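Local coordinates for protein acyl-CoA thioesterase (Alicyclobacillus acidocaldarius subsp. acidocaldarius, PDB 3RQB) that is of unknown function but has a double hot dog fold and probably hydrolyses acyl-CoA thioesters, at residues I206-F211 with T261-Y266; V193-V198 with G242-I247; G27-E32 with A76-E81. One frame throughout, in Å; residues are numbered along the deposited sequence.

How the interactions relate
Interactions 1 and 2 belong to the C-terminal hot dog domain and share one sheet. Their centres lie about 8 Å apart, and they join where strand 257-267 pairs with strand 243-251. Interaction 1 is a partly buried antiparallel strand pair broken by a bulge. Interaction 2 is buried and sets a helix start against the sheet, held by one arginine-glutamine bond and aliphatic-aromatic contacts. Both reach the second subunit. Interaction 3 lies in the N-terminal hot dog domain, at the surface, with its centre about 21 Å from that of interaction 1. It too pairs antiparallel strands, but a phenylalanine ring over a glycine dominates its side-chain chemistry.

Interaction 1 of 3, residues I206-F211 with T261-Y266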
ATOM      1  N   ILE B 206     -16.957  -5.662  -9.344  1.00 57.95           N
ATOM      2  CA  ILE B 206     -15.872  -5.059  -8.578  1.00 58.33           C
ATOM      3  C   ILE B 206     -14.778  -4.623  -9.534  1.00 57.78           C
ATOM      4  O   ILE B 206     -14.688  -5.127 -10.654  1.00 59.47           O
ATOM      5  CB  ILE B 206     -15.275  -6.036  -7.516  1.00 51.60           C
ATOM      6  CG1 ILE B 206     -14.879  -7.377  -8.148  1.00 55.51           C
ATOM      7  CG2 ILE B 206     -16.255  -6.273  -6.377  1.00 47.07           C
ATOM      8  CD1 ILE B 206     -13.461  -7.432  -8.701  1.00 49.07           C
ATOM      9  N   GLY B 207     -13.955  -3.676  -9.102  1.00 54.11           N
ATOM     10  CA  GLY B 207     -12.714  -3.410  -9.796  1.00 53.85           C
ATOM     11  C   GLY B 207     -11.699  -2.814  -8.842  1.00 61.77           C
ATOM     12  O   GLY B 207     -12.052  -2.141  -7.868  1.00 65.09           O
ATOM     13  N   THR B 208     -10.424  -3.033  -9.146  1.00 58.04           N
ATOM     14  CA  THR B 208      -9.356  -2.567  -8.284  1.00 45.07           C
ATOM     15  C   THR B 208      -8.943  -1.166  -8.682  1.00 41.06           C
ATOM     16  O   THR B 208      -8.598  -0.907  -9.841  1.00 37.42           O
ATOM     17  CB  THR B 208      -8.121  -3.479  -8.356  1.00 42.22           C
ATOM     18  OG1 THR B 208      -8.407  -4.727  -7.717  1.00 41.59           O
ATOM     19  CG2 THR B 208      -6.940  -2.823  -7.656  1.00 41.37           C
ATOM     20  N   VAL B 209      -9.007  -0.261  -7.717  1.00 42.55           N
ATOM     21  CA  VAL B 209      -8.499   1.087  -7.882  1.00 42.57           C
ATOM     22  C   VAL B 209      -6.985   1.153  -7.695  1.00 40.01           C
ATOM     23  O   VAL B 209      -6.278   1.825  -8.454  1.00 40.10           O
ATOM     24  CB  VAL B 209      -9.155   2.012  -6.865  1.00 47.51           C
ATOM     25  CG1 VAL B 209      -8.471   3.382  -6.856  1.00 51.53           C
ATOM     26  CG2 VAL B 209     -10.637   2.111  -7.161  1.00 47.58           C
ATOM     27  N   THR B 210      -6.494   0.456  -6.674  1.00 36.88           N
ATOM     28  CA  THR B 210      -5.085   0.521  -6.322  1.00 35.33           C
ATOM     29  C   THR B 210      -4.566  -0.765  -5.677  1.00 38.59           C
ATOM     30  O   THR B 210      -5.294  -1.478  -4.973  1.00 35.37           O
ATOM     31  CB  THR B 210      -4.804   1.717  -5.398  1.00 35.44           C
ATOM     32  OG1 THR B 210      -3.400   1.782  -5.108  1.00 42.70           O
ATOM     33  CG2 THR B 210      -5.584   1.574  -4.117  1.00 32.52           C
ATOM     34  N   PHE B 211      -3.294  -1.046  -5.937  1.00 37.63           N
ATOM     35  CA  PHE B 211      -2.674  -2.287  -5.536  1.00 38.25           C
ATOM     36  C   PHE B 211      -1.254  -1.963  -5.071  1.00 39.51           C
ATOM     37  O   PHE B 211      -0.503  -1.307  -5.794  1.00 38.89           O
ATOM     38  CB  PHE B 211      -2.697  -3.203  -6.758  1.00 42.28           C
ATOM     39  CG  PHE B 211      -1.923  -4.485  -6.607  1.00 53.70           C
ATOM     40  CD1 PHE B 211      -2.465  -5.573  -5.934  1.00 54.27           C
ATOM     41  CD2 PHE B 211      -0.672  -4.623  -7.195  1.00 55.54           C
ATOM     42  CE1 PHE B 211      -1.755  -6.765  -5.819  1.00 54.41           C
ATOM     43  CE2 PHE B 211       0.039  -5.809  -7.084  1.00 53.81           C
ATOM     44  CZ  PHE B 211      -0.504  -6.883  -6.397  1.00 54.03           C
ATOM     45  N   THR B 261       0.912  -7.733   0.369  1.00 45.77           N
ATOM     46  CA  THR B 261       0.163  -6.856  -0.521  1.00 50.59           C
ATOM     47  C   THR B 261      -1.111  -6.347   0.073  1.00 46.30           C
ATOM     48  O   THR B 261      -1.731  -6.994   0.912  1.00 45.24           O
ATOM     49  CB  THR B 261      -0.277  -7.563  -1.801  1.00 59.84           C
ATOM     50  OG1 THR B 261      -1.144  -8.650  -1.470  1.00 59.40           O
ATOM     51  CG2 THR B 261       0.915  -8.080  -2.534  1.00 73.88           C
ATOM     52  N   THR B 262      -1.508  -5.187  -0.426  1.00 49.57           N
ATOM     53  CA  THR B 262      -2.814  -4.629  -0.152  1.00 51.06           C
ATOM     54  C   THR B 262      -3.490  -4.229  -1.452  1.00 43.53           C
ATOM     55  O   THR B 262      -2.843  -3.960  -2.476  1.00 38.76           O
ATOM     56  CB  THR B 262      -2.727  -3.412   0.770  1.00 56.62           C
ATOM     57  OG1 THR B 262      -2.069  -2.338   0.086  1.00 63.61           O
ATOM     58  CG2 THR B 262      -1.944  -3.763   2.020  1.00 59.20           C
ATOM     59  N   GLN B 263      -4.808  -4.204  -1.396  1.00 39.24           N
ATOM     60  CA  GLN B 263      -5.602  -3.899  -2.558  1.00 46.23           C
ATOM     61  C   GLN B 263      -6.787  -3.095  -2.079  1.00 47.58           C
ATOM     62  O   GLN B 263      -7.411  -3.452  -1.080  1.00 45.98           O
ATOM     63  CB  GLN B 263      -6.090  -5.207  -3.173  1.00 52.36           C
ATOM     64  CG  GLN B 263      -6.409  -5.151  -4.643  1.00 52.20           C
ATOM     65  CD  GLN B 263      -6.357  -6.522  -5.276  1.00 56.57           C
ATOM     66  OE1 GLN B 263      -7.263  -6.916  -6.002  1.00 68.16           O
ATOM     67  NE2 GLN B 263      -5.291  -7.262  -4.996  1.00 53.42           N
ATOM     68  N   LEU B 264      -7.098  -2.013  -2.782  1.00 47.63           N
ATOM     69  CA  LEU B 264      -8.341  -1.295  -2.541  1.00 43.44           C
ATOM     70  C   LEU B 264      -9.264  -1.529  -3.724  1.00 48.53           C
ATOM     71  O   LEU B 264      -8.897  -1.283  -4.874  1.00 54.06           O
ATOM     72  CB  LEU B 264      -8.102   0.197  -2.348  1.00 39.38           C
ATOM     73  CG  LEU B 264      -9.393   0.930  -1.965  1.00 41.50           C
ATOM     74  CD1 LEU B 264      -9.981   0.298  -0.715  1.00 37.71           C
ATOM     75  CD2 LEU B 264      -9.196   2.443  -1.768  1.00 42.95           C
ATOM     76  N   VAL B 265     -10.466  -2.006  -3.448  1.00 43.93           N
ATOM     77  CA  VAL B 265     -11.315  -2.445  -4.527  1.00 37.93           C
ATOM     78  C   VAL B 265     -12.716  -1.870  -4.469  1.00 37.45           C
ATOM     79  O   VAL B 265     -13.434  -2.015  -3.476  1.00 39.47           O
ATOM     80  CB  VAL B 265     -11.415  -3.955  -4.535  1.00 37.76           C
ATOM     81  CG1 VAL B 265     -12.061  -4.417  -5.823  1.00 43.67           C
ATOM     82  CG2 VAL B 265     -10.040  -4.558  -4.370  1.00 30.16           C
ATOM     83  N   TYR B 266     -13.087  -1.218  -5.559  1.00 41.57           N
ATOM     84  CA  TYR B 266     -14.448  -0.787  -5.787  1.00 50.08           C
ATOM     85  C   TYR B 266     -15.401  -1.972  -5.813  1.00 49.34           C
ATOM     86  O   TYR B 266     -15.116  -3.007  -6.408  1.00 48.79           O
ATOM     87  CB  TYR B 266     -14.538  -0.070  -7.119  1.00 61.21           C
ATOM     88  CG  TYR B 266     -15.949   0.294  -7.486  1.00 83.49           C
ATOM     89  CD1 TYR B 266     -16.578   1.394  -6.900  1.00 93.80           C
ATOM     90  CD2 TYR B 266     -16.661  -0.453  -8.413  1.00 92.03           C
ATOM     91  CE1 TYR B 266     -17.883   1.745  -7.234  1.00 98.43           C
ATOM     92  CE2 TYR B 266     -17.966  -0.110  -8.754  1.00 99.90           C
ATOM     93  CZ  TYR B 266     -18.574   0.992  -8.161  1.00101.42           C
ATOM     94  OH  TYR B 266     -19.869   1.333  -8.498  1.00100.90           O
TER
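On one face of this antiparallel pair, Phe211, Gln263, Thr208 and Val265 lie together. The CG of Phe211 is anti to the backbone N (chi1 172°), and the ring runs obliquely across the Gln263 side chain. The amide end of Gln263 meets the ring edge, with its plane turned 70° from that of the ring. Gln263 is extended beyond CG and crosses Thr208 at about a right angle, so that its CG lies 3.8 Å from Thr208 CG2. Further along, Ile206 CB lies 4.0 Å from Val265 CG1. On the other face, Thr210 and Leu264 cross obliquely. Thr210 OG1 is anti to the backbone N (chi1 -178°), which leaves CG2 to meet Leu264 CB at 3.4 Å. The backbones are joined by Gly207 N to Tyr266 O, 3.0 Å, and by Leu264 N to Thr210 O, 2.9 Å. Between these bonds the register shifts by one residue. Val209 N donates to Leu264 O at 3.0 Å, and Thr210 N reaches the same oxygen in a weak bond of 3.5 Å. Val209 and Thr210 thus both face Leu264, a classic beta bulge, and the chain turns a corner at Val209. Strand 206-215 is flanked by strand 61-69, so the bulged strand lies where the two hot dog halves meet. Strand 257-267 continues the sheet to strand 243-251. The face with Thr210 and Leu264 turns to the second subunit, where Thr262 OG1 hydrogen-bonds Tyr214 OH of that subunit.

Interaction 2 of 3, residues V193-V198 with G242-I247; sequences VPRVYV and GYFDQI
This contact packs the start of helix 195-200 against the sheet of the C-terminal hot dog domain, in keeping with a fold in which a sheet curls around helical elements. Pro194 takes the N-cap position. Arg195 in the first turn points at the strand, and Val196 after it also reaches Phe244. Arg195 does most of the touching. Its chain bends at chi2 and chi3, which carries CG and CD along Gln246 and turns the guanidinium back toward Val193 and Val198 of its own segment. It crosses the Gln246 side chain at about a right angle. Arg195 CG lies 3.5 Å from Gln246 CG, so the aliphatic parts lie against each other. Arg195 NE then donates to Gln246 OE1 at 3.2 Å, with an angle of 154° at the hydrogen. The oxygen lies in the guanidinium plane. The donor sits well above the amide plane, not on a lone pair of OE1, and the two planes are 79° apart. Arg195 NH2 also makes a weak bond to Val193 O, 2.6 Å away, which ties the guanidinium to the chain just before the helix. One guanidinium face is covered by Val198 CG2. With CG between the backbone N and the carbonyl carbon (chi1 74°), the Phe244 ring reaches the helix start. Its CE2 is 3.8 Å from Arg195 CB. Val196 CB lies over one face of the ring, and Val196 CG1 is 4.0 Å from Phe244 CE1. Arg195 NH1 bonds Ala166 O and Thr168 OG1, at the start of strand 168-174. An alanine here would remove the bonds to Gln246, Ala166 and Thr168, and would probably loosen the helix start from the sheet. Strand 243-251 lies between strands 257-267 and 230-240, and Ile206 of strand 206-215 also touches Phe244 and Val196.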
ATOM      1  N   VAL B 193      -9.041 -14.740  -5.578  1.00 45.40           N
ATOM      2  CA  VAL B 193     -10.450 -14.485  -5.765  1.00 41.44           C
ATOM      3  C   VAL B 193     -10.822 -13.266  -4.935  1.00 44.47           C
ATOM      4  O   VAL B 193     -10.322 -13.103  -3.826  1.00 41.95           O
ATOM      5  CB  VAL B 193     -11.255 -15.690  -5.305  1.00 43.59           C
ATOM      6  CG1 VAL B 193     -12.649 -15.276  -4.862  1.00 40.56           C
ATOM      7  CG2 VAL B 193     -11.308 -16.719  -6.420  1.00 49.67           C
ATOM      8  N   PRO B 194     -11.695 -12.396  -5.476  1.00 44.34           N
ATOM      9  CA  PRO B 194     -12.058 -11.133  -4.824  1.00 43.60           C
ATOM     10  C   PRO B 194     -12.690 -11.397  -3.475  1.00 41.29           C
ATOM     11  O   PRO B 194     -13.648 -12.176  -3.407  1.00 39.92           O
ATOM     12  CB  PRO B 194     -13.124 -10.552  -5.765  1.00 37.76           C
ATOM     13  CG  PRO B 194     -12.878 -11.203  -7.062  1.00 33.68           C
ATOM     14  CD  PRO B 194     -12.450 -12.594  -6.721  1.00 34.80           C
ATOM     15  N   ARG B 195     -12.202 -10.731  -2.431  1.00 36.78           N
ATOM     16  CA  ARG B 195     -12.627 -11.067  -1.074  1.00 37.88           C
ATOM     17  C   ARG B 195     -14.163 -11.180  -0.989  1.00 45.47           C
ATOM     18  O   ARG B 195     -14.705 -12.153  -0.448  1.00 47.79           O
ATOM     19  CB  ARG B 195     -12.090 -10.041  -0.067  1.00 32.08           C
ATOM     20  CG  ARG B 195     -10.562 -10.014   0.097  1.00 33.82           C
ATOM     21  CD  ARG B 195     -10.001 -11.354   0.550  1.00 35.60           C
ATOM     22  NE  ARG B 195      -9.693 -12.222  -0.587  1.00 41.06           N
ATOM     23  CZ  ARG B 195      -9.750 -13.552  -0.573  1.00 41.26           C
ATOM     24  NH1 ARG B 195     -10.111 -14.198   0.520  1.00 46.20           N
ATOM     25  NH2 ARG B 195      -9.448 -14.241  -1.661  1.00 43.70           N
ATOM     26  N   VAL B 196     -14.855 -10.201  -1.566  1.00 43.47           N
ATOM     27  CA  VAL B 196     -16.309 -10.124  -1.483  1.00 36.98           C
ATOM     28  C   VAL B 196     -17.030 -11.380  -2.022  1.00 37.21           C
ATOM     29  O   VAL B 196     -17.986 -11.857  -1.409  1.00 40.02           O
ATOM     30  CB  VAL B 196     -16.832  -8.830  -2.150  1.00 37.28           C
ATOM     31  CG1 VAL B 196     -16.718  -8.929  -3.655  1.00 44.19           C
ATOM     32  CG2 VAL B 196     -18.272  -8.549  -1.743  1.00 31.54           C
ATOM     33  N   TYR B 197     -16.579 -11.918  -3.151  1.00 38.65           N
ATOM     34  CA  TYR B 197     -17.122 -13.189  -3.629  1.00 41.58           C
ATOM     35  C   TYR B 197     -17.049 -14.226  -2.508  1.00 47.58           C
ATOM     36  O   TYR B 197     -18.025 -14.919  -2.218  1.00 52.65           O
ATOM     37  CB  TYR B 197     -16.340 -13.731  -4.832  1.00 42.28           C
ATOM     38  CG  TYR B 197     -16.393 -12.899  -6.099  1.00 51.13           C
ATOM     39  CD1 TYR B 197     -17.100 -11.705  -6.152  1.00 58.11           C
ATOM     40  CD2 TYR B 197     -15.737 -13.319  -7.253  1.00 50.93           C
ATOM     41  CE1 TYR B 197     -17.143 -10.946  -7.322  1.00 60.67           C
ATOM     42  CE2 TYR B 197     -15.776 -12.570  -8.424  1.00 52.41           C
ATOM     43  CZ  TYR B 197     -16.480 -11.384  -8.454  1.00 59.13           C
ATOM     44  OH  TYR B 197     -16.519 -10.633  -9.613  1.00 61.98           O
ATOM     45  N   VAL B 198     -15.879 -14.330  -1.887  1.00 43.56           N
ATOM     46  CA  VAL B 198     -15.665 -15.313  -0.838  1.00 43.73           C
ATOM     47  C   VAL B 198     -16.698 -15.147   0.268  1.00 41.15           C
ATOM     48  O   VAL B 198     -17.185 -16.132   0.846  1.00 37.82           O
ATOM     49  CB  VAL B 198     -14.269 -15.180  -0.209  1.00 44.01           C
ATOM     50  CG1 VAL B 198     -13.942 -16.435   0.571  1.00 50.20           C
ATOM     51  CG2 VAL B 198     -13.205 -14.910  -1.275  1.00 33.13           C
ATOM     52  N   GLY B 242     -19.389   1.158  -0.750  1.00 48.82           N
ATOM     53  CA  GLY B 242     -18.907   1.043  -2.112  1.00 44.75           C
ATOM     54  C   GLY B 242     -17.496   0.530  -2.290  1.00 43.23           C
ATOM     55  O   GLY B 242     -17.058   0.327  -3.418  1.00 47.47           O
ATOM     56  N   TYR B 243     -16.771   0.319  -1.198  1.00 44.37           N
ATOM     57  CA  TYR B 243     -15.410  -0.208  -1.317  1.00 47.72           C
ATOM     58  C   TYR B 243     -15.055  -1.281  -0.306  1.00 53.06           C
ATOM     59  O   TYR B 243     -15.705  -1.420   0.733  1.00 58.84           O
ATOM     60  CB  TYR B 243     -14.376   0.915  -1.245  1.00 37.98           C
ATOM     61  CG  TYR B 243     -14.405   1.796  -2.461  1.00 40.63           C
ATOM     62  CD1 TYR B 243     -13.554   1.570  -3.536  1.00 37.17           C
ATOM     63  CD2 TYR B 243     -15.310   2.840  -2.547  1.00 47.85           C
ATOM     64  CE1 TYR B 243     -13.597   2.387  -4.660  1.00 40.81           C
ATOM     65  CE2 TYR B 243     -15.366   3.652  -3.652  1.00 47.58           C
ATOM     66  CZ  TYR B 243     -14.511   3.435  -4.710  1.00 42.22           C
ATOM     67  OH  TYR B 243     -14.598   4.286  -5.802  1.00 32.41           O
ATOM     68  N   PHE B 244     -14.022  -2.051  -0.635  1.00 48.59           N
ATOM     69  CA  PHE B 244     -13.418  -2.961   0.325  1.00 46.86           C
ATOM     70  C   PHE B 244     -11.940  -3.156  -0.000  1.00 44.83           C
ATOM     71  O   PHE B 244     -11.466  -2.711  -1.049  1.00 34.49           O
ATOM     72  CB  PHE B 244     -14.129  -4.314   0.300  1.00 41.87           C
ATOM     73  CG  PHE B 244     -13.797  -5.141  -0.906  1.00 40.47           C
ATOM     74  CD1 PHE B 244     -14.582  -5.066  -2.048  1.00 41.67           C
ATOM     75  CD2 PHE B 244     -12.684  -5.986  -0.902  1.00 40.05           C
ATOM     76  CE1 PHE B 244     -14.269  -5.825  -3.162  1.00 46.60           C
ATOM     77  CE2 PHE B 244     -12.358  -6.746  -2.006  1.00 41.37           C
ATOM     78  CZ  PHE B 244     -13.148  -6.669  -3.141  1.00 47.45           C
ATOM     79  N   ASP B 245     -11.248  -3.902   0.860  1.00 50.44           N
ATOM     80  CA  ASP B 245      -9.799  -4.019   0.797  1.00 55.49           C
ATOM     81  C   ASP B 245      -9.325  -5.464   0.926  1.00 52.92           C
ATOM     82  O   ASP B 245     -10.015  -6.322   1.473  1.00 48.33           O
ATOM     83  CB  ASP B 245      -9.155  -3.191   1.912  1.00 59.60           C
ATOM     84  CG  ASP B 245      -9.072  -3.951   3.224  1.00 67.14           C
ATOM     85  OD1 ASP B 245     -10.043  -4.658   3.572  1.00 68.22           O
ATOM     86  OD2 ASP B 245      -8.025  -3.855   3.894  1.00 70.56           O
ATOM     87  N   GLN B 246      -8.122  -5.720   0.437  1.00 50.95           N
ATOM     88  CA  GLN B 246      -7.563  -7.046   0.529  1.00 46.73           C
ATOM     89  C   GLN B 246      -6.189  -6.900   1.122  1.00 41.58           C
ATOM     90  O   GLN B 246      -5.403  -6.077   0.669  1.00 40.12           O
ATOM     91  CB  GLN B 246      -7.472  -7.680  -0.858  1.00 46.05           C
ATOM     92  CG  GLN B 246      -7.319  -9.186  -0.834  1.00 44.04           C
ATOM     93  CD  GLN B 246      -7.429  -9.802  -2.212  1.00 47.66           C
ATOM     94  OE1 GLN B 246      -8.528 -10.066  -2.699  1.00 49.65           O
ATOM     95  NE2 GLN B 246      -6.285 -10.041  -2.850  1.00 47.55           N
ATOM     96  N   ILE B 247      -5.917  -7.677   2.158  1.00 39.27           N
ATOM     97  CA  ILE B 247      -4.571  -7.790   2.685  1.00 40.14           C
ATOM     98  C   ILE B 247      -4.085  -9.203   2.440  1.00 39.26           C
ATOM     99  O   ILE B 247      -4.821 -10.166   2.660  1.00 39.73           O
ATOM    100  CB  ILE B 247      -4.529  -7.504   4.180  1.00 45.44           C
ATOM    101  CG1 ILE B 247      -5.291  -6.217   4.484  1.00 54.99           C
ATOM    102  CG2 ILE B 247      -3.094  -7.405   4.653  1.00 42.69           C
ATOM    103  CD1 ILE B 247      -4.981  -5.636   5.847  1.00 60.21           C
TER

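Interaction 3 of 3, residues G27-E32 with A76-E81; sequences GQVKAE and APFVIE
Phe78 CG sits between its own backbone N and carbonyl carbon (chi1 58°), and chi2 of 86° turns the ring so that one face lies over Gly27. Gly27 CA makes a CH-pi contact, 3.7 Å from the centroid of the Phe78 ring. This is the cross-strand pairing called aromatic rescue of glycine, in which an aromatic ring covers the backbone that a glycine leaves bare. The lack of a side chain matters here. A CB at Gly27 would fall only 2.2 Å from Phe78 CZ and clash. Val29 comes to the ring from another direction. Its CG1 is anti to the backbone N, which leaves CG2 to touch Phe78 CD2 at 3.8 Å. The two side chains cross at about a right angle, while Val29 N lies at the ring edge, in its plane. The backbones carry the rest of the contact. Gly27 and Phe78 form an antiparallel hydrogen-bonded pair, with Gly27 N to Phe78 O at 3.3 Å and Phe78 N to Gly27 O at 2.9 Å. Val29 N extends the pairing with a nearly straight bond (177°) to Ala76 O, 2.9 Å away. Gln28 and Pro77 between them are a non-hydrogen-bonded pair. They lie on the opposite, exposed face, where Gln28 CG meets Pro77 CG at 4.1 Å. Strand 77-87 is also paired with strand 91-100, where Val79 is backbone-bonded to Met99 and Gln100 NE2 bonds Pro77 O. The Phe78 side chain also touches Met98 and Gln100 of that strand and Thr47 of helix 41-53, so it turns toward the helix side of the N-terminal hot dog domain.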
ATOM      1  N   GLY B  27       4.260  -1.486 -25.346  1.00 41.06           N
ATOM      2  CA  GLY B  27       3.737  -2.803 -25.077  1.00 47.68           C
ATOM      3  C   GLY B  27       2.354  -2.960 -25.669  1.00 55.68           C
ATOM      4  O   GLY B  27       1.755  -2.011 -26.186  1.00 55.74           O
ATOM      5  N   GLN B  28       1.852  -4.181 -25.609  1.00 54.70           N
ATOM      6  CA  GLN B  28       0.502  -4.450 -26.040  1.00 50.89           C
ATOM      7  C   GLN B  28      -0.185  -5.077 -24.869  1.00 47.45           C
ATOM      8  O   GLN B  28       0.430  -5.873 -24.151  1.00 47.31           O
ATOM      9  CB  GLN B  28       0.498  -5.428 -27.202  1.00 51.22           C
ATOM     10  CG  GLN B  28       0.494  -4.762 -28.549  1.00 62.77           C
ATOM     11  CD  GLN B  28       0.634  -5.756 -29.684  1.00 71.33           C
ATOM     12  OE1 GLN B  28       1.586  -6.533 -29.719  1.00 74.49           O
ATOM     13  NE2 GLN B  28      -0.315  -5.736 -30.620  1.00 70.65           N
ATOM     14  N   VAL B  29      -1.439  -4.695 -24.650  1.00 49.17           N
ATOM     15  CA  VAL B  29      -2.262  -5.426 -23.707  1.00 53.45           C
ATOM     16  C   VAL B  29      -2.642  -6.721 -24.409  1.00 59.46           C
ATOM     17  O   VAL B  29      -3.209  -6.705 -25.507  1.00 57.37           O
ATOM     18  CB  VAL B  29      -3.535  -4.651 -23.317  1.00 48.97           C
ATOM     19  CG1 VAL B  29      -4.477  -5.540 -22.511  1.00 44.81           C
ATOM     20  CG2 VAL B  29      -3.179  -3.406 -22.540  1.00 38.48           C
ATOM     21  N   LYS B  30      -2.306  -7.841 -23.778  1.00 60.12           N
ATOM     22  CA  LYS B  30      -2.617  -9.145 -24.338  1.00 69.01           C
ATOM     23  C   LYS B  30      -4.079  -9.464 -24.049  1.00 68.85           C
ATOM     24  O   LYS B  30      -4.567  -9.218 -22.952  1.00 72.73           O
ATOM     25  CB  LYS B  30      -1.716 -10.213 -23.719  1.00 75.72           C
ATOM     26  CG  LYS B  30      -0.663 -10.798 -24.644  1.00 82.57           C
ATOM     27  CD  LYS B  30       0.037 -11.963 -23.943  1.00 91.66           C
ATOM     28  CE  LYS B  30       0.337 -13.116 -24.895  1.00 97.87           C
ATOM     29  NZ  LYS B  30       0.169 -14.442 -24.229  1.00 97.70           N
ATOM     30  N   ALA B  31      -4.787 -10.004 -25.030  1.00 65.93           N
ATOM     31  CA  ALA B  31      -6.184 -10.347 -24.823  1.00 62.29           C
ATOM     32  C   ALA B  31      -6.311 -11.636 -24.016  1.00 64.81           C
ATOM     33  O   ALA B  31      -7.359 -11.904 -23.417  1.00 64.44           O
ATOM     34  CB  ALA B  31      -6.890 -10.474 -26.145  1.00 58.35           C
ATOM     35  N   GLU B  32      -5.238 -12.429 -24.005  1.00 63.59           N
ATOM     36  CA  GLU B  32      -5.226 -13.704 -23.285  1.00 63.60           C
ATOM     37  C   GLU B  32      -5.162 -13.516 -21.757  1.00 54.81           C
ATOM     38  O   GLU B  32      -5.490 -14.426 -20.993  1.00 46.14           O
ATOM     39  CB  GLU B  32      -4.089 -14.612 -23.785  1.00 69.54           C
ATOM     40  CG  GLU B  32      -4.154 -14.984 -25.284  1.00 75.12           C
ATOM     41  CD  GLU B  32      -3.538 -13.929 -26.206  1.00 82.53           C
ATOM     42  OE1 GLU B  32      -3.636 -14.071 -27.450  1.00 86.46           O
ATOM     43  OE2 GLU B  32      -2.947 -12.960 -25.688  1.00 84.86           O
ATOM     44  N   ALA B  76      -4.895  -3.067 -26.484  1.00 52.24           N
ATOM     45  CA  ALA B  76      -4.336  -2.180 -27.467  1.00 56.74           C
ATOM     46  C   ALA B  76      -2.870  -2.078 -27.170  1.00 53.16           C
ATOM     47  O   ALA B  76      -2.442  -2.385 -26.060  1.00 48.39           O
ATOM     48  CB  ALA B  76      -5.000  -0.805 -27.402  1.00 63.87           C
ATOM     49  N   PRO B  77      -2.089  -1.659 -28.155  1.00 54.59           N
ATOM     50  CA  PRO B  77      -0.806  -1.110 -27.731  1.00 53.34           C
ATOM     51  C   PRO B  77      -1.040   0.013 -26.718  1.00 52.59           C
ATOM     52  O   PRO B  77      -2.095   0.671 -26.709  1.00 47.94           O
ATOM     53  CB  PRO B  77      -0.231  -0.526 -29.019  1.00 58.03           C
ATOM     54  CG  PRO B  77      -0.927  -1.254 -30.120  1.00 60.15           C
ATOM     55  CD  PRO B  77      -2.301  -1.559 -29.607  1.00 59.15           C
ATOM     56  N   PHE B  78      -0.047   0.190 -25.855  1.00 54.23           N
ATOM     57  CA  PHE B  78      -0.006   1.242 -24.855  1.00 49.91           C
ATOM     58  C   PHE B  78       1.414   1.746 -24.795  1.00 53.27           C
ATOM     59  O   PHE B  78       2.318   1.174 -25.414  1.00 49.24           O
ATOM     60  CB  PHE B  78      -0.372   0.716 -23.483  1.00 40.54           C
ATOM     61  CG  PHE B  78       0.514  -0.381 -23.026  1.00 42.27           C
ATOM     62  CD1 PHE B  78       1.700  -0.103 -22.390  1.00 43.50           C
ATOM     63  CD2 PHE B  78       0.174  -1.702 -23.258  1.00 45.65           C
ATOM     64  CE1 PHE B  78       2.518  -1.126 -21.975  1.00 44.74           C
ATOM     65  CE2 PHE B  78       0.996  -2.732 -22.851  1.00 42.87           C
ATOM     66  CZ  PHE B  78       2.161  -2.445 -22.206  1.00 42.40           C
ATOM     67  N   VAL B  79       1.595   2.839 -24.067  1.00 55.89           N
ATOM     68  CA  VAL B  79       2.902   3.436 -23.888  1.00 50.33           C
ATOM     69  C   VAL B  79       3.151   3.705 -22.408  1.00 54.20           C
ATOM     70  O   VAL B  79       2.252   4.144 -21.694  1.00 61.75           O
ATOM     71  CB  VAL B  79       2.989   4.738 -24.686  1.00 45.50           C
ATOM     72  CG1 VAL B  79       3.411   5.897 -23.798  1.00 49.98           C
ATOM     73  CG2 VAL B  79       3.936   4.564 -25.843  1.00 49.55           C
ATOM     74  N   ILE B  80       4.367   3.435 -21.940  1.00 44.36           N
ATOM     75  CA  ILE B  80       4.700   3.708 -20.550  1.00 34.70           C
ATOM     76  C   ILE B  80       5.862   4.655 -20.444  1.00 46.73           C
ATOM     77  O   ILE B  80       6.893   4.452 -21.064  1.00 53.22           O
ATOM     78  CB  ILE B  80       5.087   2.443 -19.793  1.00 32.01           C
ATOM     79  CG1 ILE B  80       4.005   1.376 -19.966  1.00 43.27           C
ATOM     80  CG2 ILE B  80       5.305   2.766 -18.309  1.00 21.07           C
ATOM     81  CD1 ILE B  80       4.321   0.048 -19.293  1.00 44.27           C
ATOM     82  N   GLU B  81       5.712   5.680 -19.624  1.00 57.58           N
ATOM     83  CA  GLU B  81       6.800   6.609 -19.399  1.00 64.03           C
ATOM     84  C   GLU B  81       7.315   6.443 -17.980  1.00 60.70           C
ATOM     85  O   GLU B  81       6.655   6.849 -17.024  1.00 68.64           O
ATOM     86  CB  GLU B  81       6.265   8.015 -19.586  1.00 81.58           C
ATOM     87  CG  GLU B  81       7.289   9.100 -19.509  1.00 98.81           C
ATOM     88  CD  GLU B  81       6.680  10.440 -19.830  1.00112.37           C
ATOM     89  OE1 GLU B  81       6.424  10.702 -21.029  1.00115.24           O
ATOM     90  OE2 GLU B  81       6.435  11.214 -18.878  1.00117.15           O
TER